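Alpha-fucosidase GH29 (PDB 4PSR) hydrolyses alpha-L-fucosides as a family 29 glycoside hydrolase, probably releasing alpha-1,6-linked fucose from the reducing-end N-acetylglucosamine of glycoprotein glycans. Local coordinates at residues F130-S135 with W140-Y145; W73-F78 with H126-S131; Y382-N387 with V429-L434; I405-N410 with D414-T419. All blocks are in the same frame, centred on the assembly; numbering follows the deposited sequence.

Interaction 1 of 4, residues F130-S135 with W140-Y145; sequences FSMWDS and WNPVNY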
# COMPACT_ATOMS: atom_id res chain seq x y z
N PHE A 130 -9.74 4.42 -20.97
CA PHE A 130 -10.41 3.15 -21.34
C PHE A 130 -10.96 2.53 -20.06
O PHE A 130 -10.19 2.09 -19.20
CB PHE A 130 -9.37 2.25 -22.01
CG PHE A 130 -9.92 0.96 -22.62
CD1 PHE A 130 -10.87 1.02 -23.64
CD2 PHE A 130 -9.46 -0.29 -22.24
CE1 PHE A 130 -11.36 -0.15 -24.24
CE2 PHE A 130 -9.93 -1.45 -22.86
CZ PHE A 130 -10.87 -1.38 -23.86
N SER A 131 -12.29 2.53 -19.92
CA SER A 131 -12.95 1.95 -18.75
C SER A 131 -13.14 0.47 -18.99
O SER A 131 -13.73 0.13 -19.99
CB SER A 131 -14.33 2.57 -18.54
OG SER A 131 -14.25 3.99 -18.38
N MET A 132 -12.68 -0.42 -18.11
CA MET A 132 -12.68 -1.85 -18.42
C MET A 132 -13.90 -2.61 -17.89
O MET A 132 -13.89 -3.86 -17.88
CB MET A 132 -11.36 -2.48 -18.06
CG MET A 132 -10.32 -2.10 -19.13
SD MET A 132 -8.69 -2.83 -18.86
CE MET A 132 -8.04 -1.71 -17.59
N TRP A 133 -14.95 -1.89 -17.53
CA TRP A 133 -16.27 -2.50 -17.24
C TRP A 133 -17.24 -2.12 -18.39
O TRP A 133 -16.90 -1.33 -19.28
CB TRP A 133 -16.81 -2.06 -15.87
CG TRP A 133 -17.07 -0.60 -15.76
CD1 TRP A 133 -18.28 0.02 -15.90
CD2 TRP A 133 -16.12 0.45 -15.47
NE1 TRP A 133 -18.14 1.37 -15.74
CE2 TRP A 133 -16.82 1.67 -15.50
CE3 TRP A 133 -14.73 0.47 -15.24
CZ2 TRP A 133 -16.20 2.89 -15.26
CZ3 TRP A 133 -14.10 1.70 -15.03
CH2 TRP A 133 -14.85 2.89 -15.03
N ASP A 134 -18.43 -2.71 -18.38
CA ASP A 134 -19.47 -2.39 -19.34
C ASP A 134 -20.03 -1.03 -18.98
O ASP A 134 -20.89 -0.93 -18.09
CB ASP A 134 -20.58 -3.45 -19.25
CG ASP A 134 -21.55 -3.36 -20.39
OD1 ASP A 134 -21.50 -2.37 -21.14
OD2 ASP A 134 -22.37 -4.29 -20.53
N SER A 135 -19.55 0.02 -19.63
CA SER A 135 -19.85 1.40 -19.23
C SER A 135 -20.81 2.08 -20.20
O SER A 135 -20.61 2.04 -21.43
CB SER A 135 -18.54 2.19 -19.16
OG SER A 135 -18.78 3.56 -18.90
N TRP A 140 -15.64 3.93 -24.55
CA TRP A 140 -14.32 3.38 -24.70
C TRP A 140 -14.14 2.28 -23.66
O TRP A 140 -13.63 2.52 -22.56
CB TRP A 140 -13.26 4.49 -24.58
CG TRP A 140 -13.38 5.48 -25.71
CD1 TRP A 140 -14.06 6.67 -25.68
CD2 TRP A 140 -12.83 5.36 -27.03
NE1 TRP A 140 -13.96 7.29 -26.91
CE2 TRP A 140 -13.22 6.51 -27.75
CE3 TRP A 140 -12.04 4.40 -27.66
CZ2 TRP A 140 -12.84 6.73 -29.07
CZ3 TRP A 140 -11.65 4.61 -28.95
CH2 TRP A 140 -12.06 5.78 -29.65
N ASN A 141 -14.58 1.08 -24.02
CA ASN A 141 -14.60 -0.02 -23.06
C ASN A 141 -14.50 -1.34 -23.83
O ASN A 141 -14.74 -1.41 -25.06
CB ASN A 141 -15.85 0.09 -22.15
CG ASN A 141 -17.14 -0.30 -22.84
OD1 ASN A 141 -17.28 -1.42 -23.34
ND2 ASN A 141 -18.11 0.59 -22.83
N PRO A 142 -14.14 -2.44 -23.13
CA PRO A 142 -13.84 -3.72 -23.77
C PRO A 142 -15.08 -4.57 -24.07
O PRO A 142 -14.91 -5.66 -24.59
CB PRO A 142 -12.93 -4.41 -22.76
CG PRO A 142 -13.41 -3.88 -21.43
CD PRO A 142 -13.66 -2.41 -21.75
N VAL A 143 -16.26 -4.06 -23.78
CA VAL A 143 -17.50 -4.71 -24.22
C VAL A 143 -17.83 -4.19 -25.62
O VAL A 143 -18.13 -4.96 -26.54
CB VAL A 143 -18.67 -4.44 -23.26
CG1 VAL A 143 -19.99 -4.99 -23.81
CG2 VAL A 143 -18.39 -5.04 -21.89
N ASN A 144 -17.75 -2.88 -25.82
CA ASN A 144 -17.97 -2.30 -27.16
C ASN A 144 -16.89 -2.67 -28.18
O ASN A 144 -17.17 -2.90 -29.37
CB ASN A 144 -18.00 -0.79 -27.08
CG ASN A 144 -19.27 -0.27 -26.50
OD1 ASN A 144 -20.32 -0.92 -26.59
ND2 ASN A 144 -19.22 0.93 -25.92
N TYR A 145 -15.64 -2.67 -27.73
CA TYR A 145 -14.48 -2.87 -28.59
C TYR A 145 -13.62 -4.01 -28.12
O TYR A 145 -13.71 -4.43 -26.96
CB TYR A 145 -13.65 -1.58 -28.62
CG TYR A 145 -14.43 -0.38 -29.09
CD1 TYR A 145 -15.10 -0.38 -30.31
CD2 TYR A 145 -14.58 0.73 -28.27
CE1 TYR A 145 -15.85 0.73 -30.71
CE2 TYR A 145 -15.31 1.82 -28.66
CZ TYR A 145 -15.96 1.81 -29.87
OH TYR A 145 -16.70 2.92 -30.23
O HOH W 1 -20.70 -0.83 -23.18
O HOH W 2 -21.22 2.19 -24.05

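Interaction 2 of 4, residues W73-F78 with H126-S131; sequences WGYENF and HHDGFS. With FUL (beta-L-fucopyranose), chain M.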
# COMPACT_ATOMS: atom_id res chain seq x y z
N TRP A 73 -1.56 6.98 -36.71
CA TRP A 73 -1.83 5.72 -36.01
C TRP A 73 -1.89 6.08 -34.52
O TRP A 73 -0.92 5.91 -33.78
CB TRP A 73 -0.71 4.72 -36.28
CG TRP A 73 -1.07 3.25 -36.27
CD1 TRP A 73 -1.16 2.44 -37.35
CD2 TRP A 73 -1.37 2.41 -35.12
NE1 TRP A 73 -1.46 1.16 -36.98
CE2 TRP A 73 -1.60 1.11 -35.61
CE3 TRP A 73 -1.45 2.63 -33.74
CZ2 TRP A 73 -1.92 0.04 -34.78
CZ3 TRP A 73 -1.77 1.55 -32.90
CH2 TRP A 73 -1.99 0.27 -33.43
N GLY A 74 -3.03 6.63 -34.11
CA GLY A 74 -3.19 7.12 -32.76
C GLY A 74 -3.45 6.01 -31.75
O GLY A 74 -3.69 4.84 -32.10
N TYR A 75 -3.43 6.39 -30.48
CA TYR A 75 -3.61 5.42 -29.40
C TYR A 75 -4.93 4.66 -29.54
O TYR A 75 -5.01 3.46 -29.23
CB TYR A 75 -3.52 6.10 -28.03
CG TYR A 75 -3.72 5.10 -26.91
CD1 TYR A 75 -2.81 4.08 -26.72
CD2 TYR A 75 -4.83 5.14 -26.09
CE1 TYR A 75 -3.00 3.13 -25.75
CE2 TYR A 75 -5.01 4.20 -25.08
CZ TYR A 75 -4.10 3.20 -24.93
OH TYR A 75 -4.20 2.22 -23.96
N GLU A 76 -5.96 5.34 -30.03
CA GLU A 76 -7.26 4.71 -30.17
C GLU A 76 -7.21 3.47 -31.06
O GLU A 76 -8.05 2.56 -30.92
CB GLU A 76 -8.30 5.72 -30.69
CG GLU A 76 -8.08 6.24 -32.11
CD GLU A 76 -7.10 7.42 -32.24
OE1 GLU A 76 -6.38 7.79 -31.30
OE2 GLU A 76 -7.06 7.99 -33.37
N ASN A 77 -6.23 3.37 -31.96
CA ASN A 77 -6.10 2.16 -32.79
C ASN A 77 -5.81 0.88 -31.98
O ASN A 77 -6.11 -0.23 -32.44
CB ASN A 77 -4.99 2.32 -33.84
CG ASN A 77 -5.39 3.18 -35.02
OD1 ASN A 77 -6.47 3.77 -35.08
ND2 ASN A 77 -4.47 3.28 -35.98
N PHE A 78 -5.14 0.99 -30.82
CA PHE A 78 -4.92 -0.20 -29.99
C PHE A 78 -6.25 -0.77 -29.47
O PHE A 78 -6.37 -1.98 -29.25
CB PHE A 78 -3.99 0.09 -28.81
CG PHE A 78 -2.55 0.34 -29.20
CD1 PHE A 78 -1.74 -0.67 -29.67
CD2 PHE A 78 -2.00 1.59 -29.03
CE1 PHE A 78 -0.40 -0.41 -29.98
CE2 PHE A 78 -0.68 1.84 -29.32
CZ PHE A 78 0.11 0.85 -29.80
N HIS A 126 -7.04 3.08 -16.07
CA HIS A 126 -5.79 3.78 -15.80
C HIS A 126 -5.92 5.25 -16.26
O HIS A 126 -6.99 5.80 -16.16
CB HIS A 126 -4.62 3.00 -16.42
CG HIS A 126 -3.30 3.35 -15.83
ND1 HIS A 126 -2.41 4.18 -16.48
CD2 HIS A 126 -2.75 3.07 -14.63
CE1 HIS A 126 -1.34 4.35 -15.72
NE2 HIS A 126 -1.53 3.69 -14.59
N HIS A 127 -4.83 5.88 -16.73
CA HIS A 127 -4.86 7.27 -17.19
C HIS A 127 -5.31 7.40 -18.66
O HIS A 127 -5.52 8.53 -19.11
CB HIS A 127 -3.46 7.92 -17.15
CG HIS A 127 -2.75 7.92 -15.82
ND1 HIS A 127 -3.34 8.20 -14.60
CD2 HIS A 127 -1.43 7.74 -15.57
CE1 HIS A 127 -2.40 8.19 -13.66
NE2 HIS A 127 -1.24 7.90 -14.21
N ASP A 128 -5.46 6.28 -19.37
CA ASP A 128 -5.60 6.25 -20.82
C ASP A 128 -7.04 6.31 -21.33
O ASP A 128 -7.27 6.11 -22.53
CB ASP A 128 -4.94 5.00 -21.38
CG ASP A 128 -5.66 3.71 -21.00
OD1 ASP A 128 -6.38 3.70 -19.97
OD2 ASP A 128 -5.51 2.71 -21.73
N GLY A 129 -8.00 6.57 -20.46
CA GLY A 129 -9.36 6.82 -20.88
C GLY A 129 -10.25 5.62 -21.21
O GLY A 129 -11.39 5.81 -21.69
N PHE A 130 -9.74 4.42 -20.97
CA PHE A 130 -10.41 3.15 -21.34
C PHE A 130 -10.96 2.53 -20.06
O PHE A 130 -10.19 2.09 -19.20
CB PHE A 130 -9.37 2.25 -22.01
CG PHE A 130 -9.92 0.96 -22.62
CD1 PHE A 130 -10.87 1.02 -23.64
CD2 PHE A 130 -9.46 -0.29 -22.24
CE1 PHE A 130 -11.36 -0.15 -24.24
CE2 PHE A 130 -9.93 -1.45 -22.86
CZ PHE A 130 -10.87 -1.38 -23.86
N SER A 131 -12.29 2.53 -19.92
CA SER A 131 -12.95 1.95 -18.75
C SER A 131 -13.14 0.47 -18.99
O SER A 131 -13.73 0.13 -19.99
CB SER A 131 -14.33 2.57 -18.54
OG SER A 131 -14.25 3.99 -18.38
C1 FUL M . 1.39 6.17 -10.69
C2 FUL M . 0.92 5.98 -12.12
O2 FUL M . 1.23 7.11 -12.95
C3 FUL M . 1.62 4.74 -12.62
O3 FUL M . 1.29 4.55 -13.98
C4 FUL M . 1.16 3.59 -11.76
O4 FUL M . -0.23 3.38 -11.95
C5 FUL M . 1.48 3.89 -10.30
C6 FUL M . 0.98 2.82 -9.36
O5 FUL M . 0.92 5.13 -9.87
O1 FUL M . 0.84 7.37 -10.20

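Interaction 3 of 4, residues Y382-N387 with V429-L434; sequences YGEGPN and VSVKNL. With NAG (2-acetamido-2-deoxy-beta-D-glucopyranose), chain E.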
# COMPACT_ATOMS: atom_id res chain seq x y z
N TYR A 382 9.51 -0.33 14.75
CA TYR A 382 9.19 -1.24 13.64
C TYR A 382 10.20 -2.38 13.47
O TYR A 382 9.87 -3.44 12.96
CB TYR A 382 9.01 -0.52 12.30
CG TYR A 382 10.26 0.04 11.73
CD1 TYR A 382 11.11 -0.73 10.96
CD2 TYR A 382 10.58 1.37 11.95
CE1 TYR A 382 12.28 -0.18 10.44
CE2 TYR A 382 11.72 1.92 11.45
CZ TYR A 382 12.55 1.15 10.70
OH TYR A 382 13.70 1.72 10.20
N GLY A 383 11.45 -2.14 13.86
CA GLY A 383 12.51 -3.08 13.55
C GLY A 383 13.87 -2.59 13.98
O GLY A 383 14.02 -1.50 14.56
N GLU A 384 14.87 -3.42 13.66
CA GLU A 384 16.28 -3.13 13.94
C GLU A 384 17.16 -3.70 12.84
O GLU A 384 16.81 -4.68 12.21
CB GLU A 384 16.73 -3.79 15.25
CG GLU A 384 15.87 -3.51 16.44
CD GLU A 384 16.27 -4.28 17.71
OE1 GLU A 384 17.31 -4.99 17.72
OE2 GLU A 384 15.53 -4.14 18.69
N GLY A 385 18.33 -3.10 12.67
CA GLY A 385 19.34 -3.65 11.77
C GLY A 385 19.79 -2.66 10.72
O GLY A 385 19.27 -1.56 10.62
N PRO A 386 20.79 -3.06 9.91
CA PRO A 386 21.45 -2.17 8.96
C PRO A 386 20.70 -1.97 7.65
O PRO A 386 20.86 -0.90 7.03
CB PRO A 386 22.78 -2.88 8.72
CG PRO A 386 22.49 -4.32 8.93
CD PRO A 386 21.48 -4.35 10.04
N ASN A 387 19.90 -2.95 7.23
CA ASN A 387 19.21 -2.86 5.94
C ASN A 387 17.85 -2.18 6.09
O ASN A 387 16.94 -2.71 6.74
CB ASN A 387 19.11 -4.24 5.31
CG ASN A 387 20.49 -4.84 5.01
OD1 ASN A 387 21.26 -4.27 4.24
ND2 ASN A 387 20.81 -5.97 5.63
N VAL A 429 20.00 -14.42 17.76
CA VAL A 429 19.21 -13.23 17.44
C VAL A 429 19.31 -12.29 18.65
O VAL A 429 18.93 -12.68 19.76
CB VAL A 429 17.74 -13.58 17.15
CG1 VAL A 429 16.96 -12.31 16.86
CG2 VAL A 429 17.61 -14.55 15.98
N SER A 430 19.84 -11.08 18.45
CA SER A 430 19.96 -10.09 19.52
C SER A 430 18.97 -8.96 19.29
O SER A 430 19.07 -8.24 18.30
CB SER A 430 21.38 -9.54 19.60
OG SER A 430 22.27 -10.58 19.97
N VAL A 431 18.01 -8.83 20.21
CA VAL A 431 16.96 -7.82 20.11
C VAL A 431 17.36 -6.62 20.97
O VAL A 431 17.17 -6.64 22.19
CB VAL A 431 15.58 -8.39 20.54
CG1 VAL A 431 14.48 -7.39 20.27
CG2 VAL A 431 15.31 -9.73 19.83
N LYS A 432 17.89 -5.58 20.35
CA LYS A 432 18.38 -4.44 21.11
C LYS A 432 17.32 -3.78 21.97
O LYS A 432 17.60 -3.31 23.08
CB LYS A 432 19.01 -3.41 20.19
CG LYS A 432 20.26 -3.92 19.49
CD LYS A 432 20.84 -2.84 18.56
CE LYS A 432 22.24 -3.20 18.07
NZ LYS A 432 23.23 -3.27 19.19
N ASN A 433 16.10 -3.70 21.45
CA ASN A 433 15.05 -3.01 22.17
C ASN A 433 14.43 -3.78 23.32
O ASN A 433 13.50 -3.30 23.94
CB ASN A 433 13.97 -2.49 21.19
CG ASN A 433 14.46 -1.29 20.42
OD1 ASN A 433 14.60 -0.20 20.97
ND2 ASN A 433 14.77 -1.49 19.16
N LEU A 434 14.99 -4.96 23.62
CA LEU A 434 14.60 -5.70 24.82
C LEU A 434 15.81 -5.94 25.73
O LEU A 434 15.72 -6.76 26.66
CB LEU A 434 13.92 -7.02 24.45
CG LEU A 434 12.55 -6.89 23.73
CD1 LEU A 434 12.09 -8.26 23.29
CD2 LEU A 434 11.51 -6.21 24.61
C1 NAG E . 23.96 -8.38 6.34
C2 NAG E . 25.36 -8.95 6.22
C3 NAG E . 26.35 -8.02 6.89
C4 NAG E . 26.22 -6.61 6.32
C5 NAG E . 24.76 -6.15 6.37
C6 NAG E . 24.55 -4.82 5.68
C7 NAG E . 25.71 -11.38 6.08
C8 NAG E . 25.72 -12.67 6.85
N2 NAG E . 25.43 -10.29 6.80
O3 NAG E . 27.68 -8.49 6.68
O4 NAG E . 27.00 -5.69 7.05
O5 NAG E . 23.91 -7.10 5.72
O6 NAG E . 24.89 -4.90 4.30
O7 NAG E . 25.94 -11.34 4.88
O HOH W 3 15.55 0.30 16.91
O HOH W 4 19.18 -6.28 16.49

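Interaction 4 of 4, residues I405-N410 with D414-T419; sequences IRFTRN and DVLYVT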
# COMPACT_ATOMS: atom_id res chain seq x y z
N ILE A 405 15.78 -7.41 11.91
CA ILE A 405 14.51 -7.89 12.44
C ILE A 405 13.39 -6.86 12.26
O ILE A 405 13.62 -5.64 12.25
CB ILE A 405 14.59 -8.32 13.92
CG1 ILE A 405 15.14 -7.19 14.80
CG2 ILE A 405 15.43 -9.59 14.05
CD1 ILE A 405 15.18 -7.51 16.28
N ARG A 406 12.18 -7.39 12.10
CA ARG A 406 10.96 -6.58 12.02
C ARG A 406 9.97 -7.09 13.07
O ARG A 406 9.84 -8.31 13.28
CB ARG A 406 10.33 -6.64 10.63
CG ARG A 406 11.21 -6.03 9.53
CD ARG A 406 11.41 -4.55 9.74
NE ARG A 406 12.19 -3.90 8.69
CZ ARG A 406 13.51 -3.82 8.67
NH1 ARG A 406 14.26 -4.35 9.63
NH2 ARG A 406 14.11 -3.19 7.67
N PHE A 407 9.29 -6.18 13.74
CA PHE A 407 8.39 -6.52 14.83
C PHE A 407 6.93 -6.43 14.40
O PHE A 407 6.54 -5.53 13.64
CB PHE A 407 8.59 -5.52 15.98
CG PHE A 407 9.97 -5.52 16.58
CD1 PHE A 407 10.45 -6.63 17.28
CD2 PHE A 407 10.76 -4.40 16.48
CE1 PHE A 407 11.71 -6.60 17.86
CE2 PHE A 407 12.04 -4.37 17.06
CZ PHE A 407 12.50 -5.47 17.76
N THR A 408 6.09 -7.31 14.95
CA THR A 408 4.64 -7.14 14.89
C THR A 408 4.12 -7.67 16.24
O THR A 408 4.86 -8.35 16.96
CB THR A 408 3.99 -7.95 13.76
OG1 THR A 408 4.45 -9.31 13.83
CG2 THR A 408 4.30 -7.38 12.37
N ARG A 409 2.89 -7.34 16.61
CA ARG A 409 2.36 -7.82 17.89
C ARG A 409 0.90 -8.20 17.77
O ARG A 409 0.23 -7.83 16.81
CB ARG A 409 2.64 -6.83 19.03
CG ARG A 409 2.24 -5.39 18.78
CD ARG A 409 0.85 -5.17 19.23
NE ARG A 409 0.35 -3.82 18.96
CZ ARG A 409 -0.91 -3.47 19.22
NH1 ARG A 409 -1.73 -4.37 19.73
NH2 ARG A 409 -1.34 -2.25 18.94
N ASN A 410 0.40 -9.00 18.71
CA ASN A 410 -1.01 -9.41 18.65
C ASN A 410 -1.94 -8.32 19.18
O ASN A 410 -1.51 -7.35 19.81
CB ASN A 410 -1.23 -10.77 19.33
CG ASN A 410 -1.03 -10.74 20.83
OD1 ASN A 410 -0.61 -9.74 21.41
ND2 ASN A 410 -1.30 -11.89 21.47
N ASP A 414 0.13 -8.89 24.23
CA ASP A 414 0.97 -9.74 25.09
C ASP A 414 1.86 -10.71 24.34
O ASP A 414 2.56 -11.51 24.96
CB ASP A 414 0.14 -10.50 26.16
CG ASP A 414 -0.89 -11.47 25.57
OD1 ASP A 414 -0.97 -11.68 24.35
OD2 ASP A 414 -1.65 -12.06 26.37
N VAL A 415 1.86 -10.64 23.00
CA VAL A 415 2.77 -11.45 22.18
C VAL A 415 3.49 -10.54 21.18
O VAL A 415 2.86 -9.77 20.44
CB VAL A 415 2.06 -12.57 21.41
CG1 VAL A 415 3.02 -13.26 20.49
CG2 VAL A 415 1.43 -13.60 22.38
N LEU A 416 4.82 -10.59 21.21
CA LEU A 416 5.65 -9.87 20.24
C LEU A 416 6.25 -10.89 19.30
O LEU A 416 6.90 -11.85 19.72
CB LEU A 416 6.76 -9.11 20.96
CG LEU A 416 7.70 -8.20 20.15
CD1 LEU A 416 6.94 -6.99 19.54
CD2 LEU A 416 8.90 -7.77 20.99
N TYR A 417 6.04 -10.68 18.00
CA TYR A 417 6.67 -11.47 16.96
C TYR A 417 7.92 -10.75 16.48
O TYR A 417 7.87 -9.56 16.15
CB TYR A 417 5.71 -11.70 15.79
CG TYR A 417 4.47 -12.46 16.20
CD1 TYR A 417 4.50 -13.84 16.34
CD2 TYR A 417 3.29 -11.79 16.50
CE1 TYR A 417 3.40 -14.53 16.75
CE2 TYR A 417 2.18 -12.49 16.93
CZ TYR A 417 2.23 -13.85 17.03
OH TYR A 417 1.11 -14.56 17.48
N VAL A 418 9.03 -11.46 16.52
CA VAL A 418 10.33 -10.96 16.09
C VAL A 418 10.73 -11.74 14.87
O VAL A 418 11.10 -12.93 14.96
CB VAL A 418 11.38 -11.14 17.17
CG1 VAL A 418 12.75 -10.65 16.67
CG2 VAL A 418 10.96 -10.43 18.45
N THR A 419 10.64 -11.10 13.72
CA THR A 419 10.88 -11.78 12.46
C THR A 419 12.26 -11.39 11.94
O THR A 419 12.54 -10.22 11.73
CB THR A 419 9.77 -11.48 11.40
OG1 THR A 419 8.50 -11.96 11.86
CG2 THR A 419 10.07 -12.17 10.10
O HOH W 5 7.25 -9.76 12.94

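Interaction 1 of 4, residues F130-S135 with W140-Y145
The ring of Phe-130 packs against the backbone from Trp-140 to Pro-142. Its CD1 lies 3.3 Å from Trp-140 O, and its CZ meets Pro-142 CD at 3.6 Å. CG stands anti to the backbone N (chi1 -172°), and this brings the far end of the ring to the other segment. One backbone bond joins the two segments here: Ser-131 N donates to Trp-140 O at 3.0 Å, nearly along the C=O axis. Next to it, Ser-131 O packs against both Asn-141 CB and Pro-142 CD, the latter at 3.1 Å. Met-132 also rests on Val-152 of helix 151-161.

The other end is looser and wetter. Here Asp-134 CB packs on Val-143 CG2 at 3.8 Å, and its carboxylate lies near CG1. One water links Asp-134 OD1 to Asn-141 ND2, and a second links Ser-135 O to Asn-144 ND2. Asn-141 OD1 closes an Asx turn by accepting from Val-143 N at 2.9 Å, and it also accepts from Asn-144 N. The contact folds the loop that follows barrel strand 119-125 back on itself. With a single direct hydrogen bond between the segments, its tight part rests mainly on close packing of the ring and Pro-142 against backbone, and its outer part partly on water bridges.

Interaction 2 of 4, residues W73-F78 with H126-S131
Tyr-75 OH donates a short hydrogen bond of 2.6 Å to Asp-128 OD2. The oxygen lies at the edge of the tyrosine ring, near its plane, and accepts with its anti lone pair, the one turned away from OD1. Ring and carboxylate planes are 54° apart. Asp-128 CB also comes within 3.8 Å of Tyr-75 CE2. Tyrosine CG is anti to the backbone N (chi1 180°), which sends the ring from segment 73-78 towards the loop. Asp-128 CG sits between its own N and carbonyl carbon (chi1 68°), which helps turn OD2 to the tyrosine hydroxyl. Pro-49 touches both side chains, and Ala-37 packs on Tyr-75.

The loop 126-131 follows strand 119-125 of the eight-stranded TIM barrel and carries part of the fucose site. His-126 NE2 bonds to fucose O4 at 3.0 Å, with a weak second bond to O3. His-127 NE2 bonds to fucose O2 at 2.9 Å, and that oxygen lies in the plane of its ring. His-34, Glu-46, Trp-47, Asp-226 and Lys-272 also hydrogen-bond the sugar.

Further out, His-127 ND1 is bonded to His-171 O, which helps to hold its ring turned towards the sugar. Asn-175 ND2 is bonded to His-127 O. On the other segment, Tyr-53 OH is bonded to Tyr-75 N. Within 73-78, the ring of Phe-78 has Trp-73 CZ3 over its centre, 3.6 Å above the plane.

Interaction 3 of 4, residues Y382-N387 with V429-L434
Glu-384 reaches from edge strand 383-384 of the six-stranded antiparallel sheet to Lys-432 and Asn-433, just after strand 428-431, which belongs to a separate three-stranded sheet. Both lie in the beta-rich part of the chain that follows the TIM barrel. Its CB points toward the other segment, and the chain, extended beyond CG (chi2 175°), carries the carboxylate to the 3-10 turn of these two residues.

There the two oxygens divide the work. OE1 takes Lys-432 N at 2.8 Å through its syn lone pair. OE2 takes both donors of Asn-433, the backbone N at 2.9 Å and ND2 at 2.8 Å. These two come from the same face of the carboxylate: N on the syn side, 31° out of plane, and ND2 from above it. The Glu-384 and Asn-433 side chains run past each other in opposite directions, with carboxylate and amide planes 66° apart. The Lys-432 side chain instead lies aslant. Its CB rests near OE1, while NZ leads off and makes no contact with the carboxylate.

Phe-407 and Ile-405 of strand 405-409 pack against Glu-384. The buried carboxylate is met by backbone and amide N-H groups and a water, which would probably stabilise its charged form. At the far end of 382-387, Asn-387 ND2 makes a weak bond to O5 of the N-acetylglucosamine. That water donates to both Glu-384 OE1 and Ser-430 O, at 2.6 Å from OE1.

Interaction 4 of 4, residues I405-N410 with D414-T419
Arg-406 and Thr-419 form a hydrogen-bonded antiparallel pair, each N donating to the other's O at 2.9 Å. Thr-408 and Tyr-417 form the next such pair, with Tyr-417 N to Thr-408 O the shorter of its bonds at 2.8 Å. Asn-410 N continues the pattern to Val-415 O.

Beyond that bond, the Asn-410 amide uses both its ends. OD1 accepts from Asp-414 N on a lone pair, at 3.0 Å, and from Val-415 N above the carbonyl plane. ND2 donates to Asp-414 OD1 at 2.9 Å, almost straight (168°) and within its own amide plane. CG lies between the backbone N and carbonyl carbon (chi1 68°), which turns the amide towards Asp-414 and Val-415.

Thr-408 OG1 lies 3.3 Å from Tyr-417 CB. It is bonded to Ala-372 O, and a water donates to it. The same water donates to Arg-406 O and is also hydrogen-bonded to Thr-419 OG1. Tyr-417 OH is bonded to Glu-371. The Arg-406 guanidinium pairs with Asp-331 of helix 322-334 and also donates from NH1 to Ile-405 O. Arg-409 NH1 donates to Asn-410 O, and its NE to Ala-378 O.

The face of Phe-407, Leu-416 and Val-418 is largely apolar, though Arg-409 also springs from it. Val-418 CG2 meets the edge of the Phe-407 ring, 3.9 Å from CE1. Trp-379 packs edge-to-face with Phe-407. Together the strands make an antiparallel beta hairpin in the C-terminal sheet, with the face of Arg-406, Thr-408 and Thr-419 against helix 322-334 of the barrel domain.

In the fold
The four contacts form two groups on opposite sides of the chain's centre. Interactions 1 and 2 have centres 11 Å apart and share Phe-130 and Ser-131. Both use the loop after barrel strand 119-125, so the fucose-binding histidines continue directly into the folded loop of interaction 1. Interactions 3 and 4 are also 11 Å apart. Strands 383-384 and 405-409 are neighbours in one antiparallel sheet, and the hairpin of interaction 4 is nested within the chain loop closed by interaction 3. Between the groups, centres lie 46 to 50 Å apart. The catalytic barrel thus comes first along the chain, and the beta-rich C-terminal part follows. Interactions 3 and 4 lie far from the bound fucose, whereas interaction 2 includes two of its ligands.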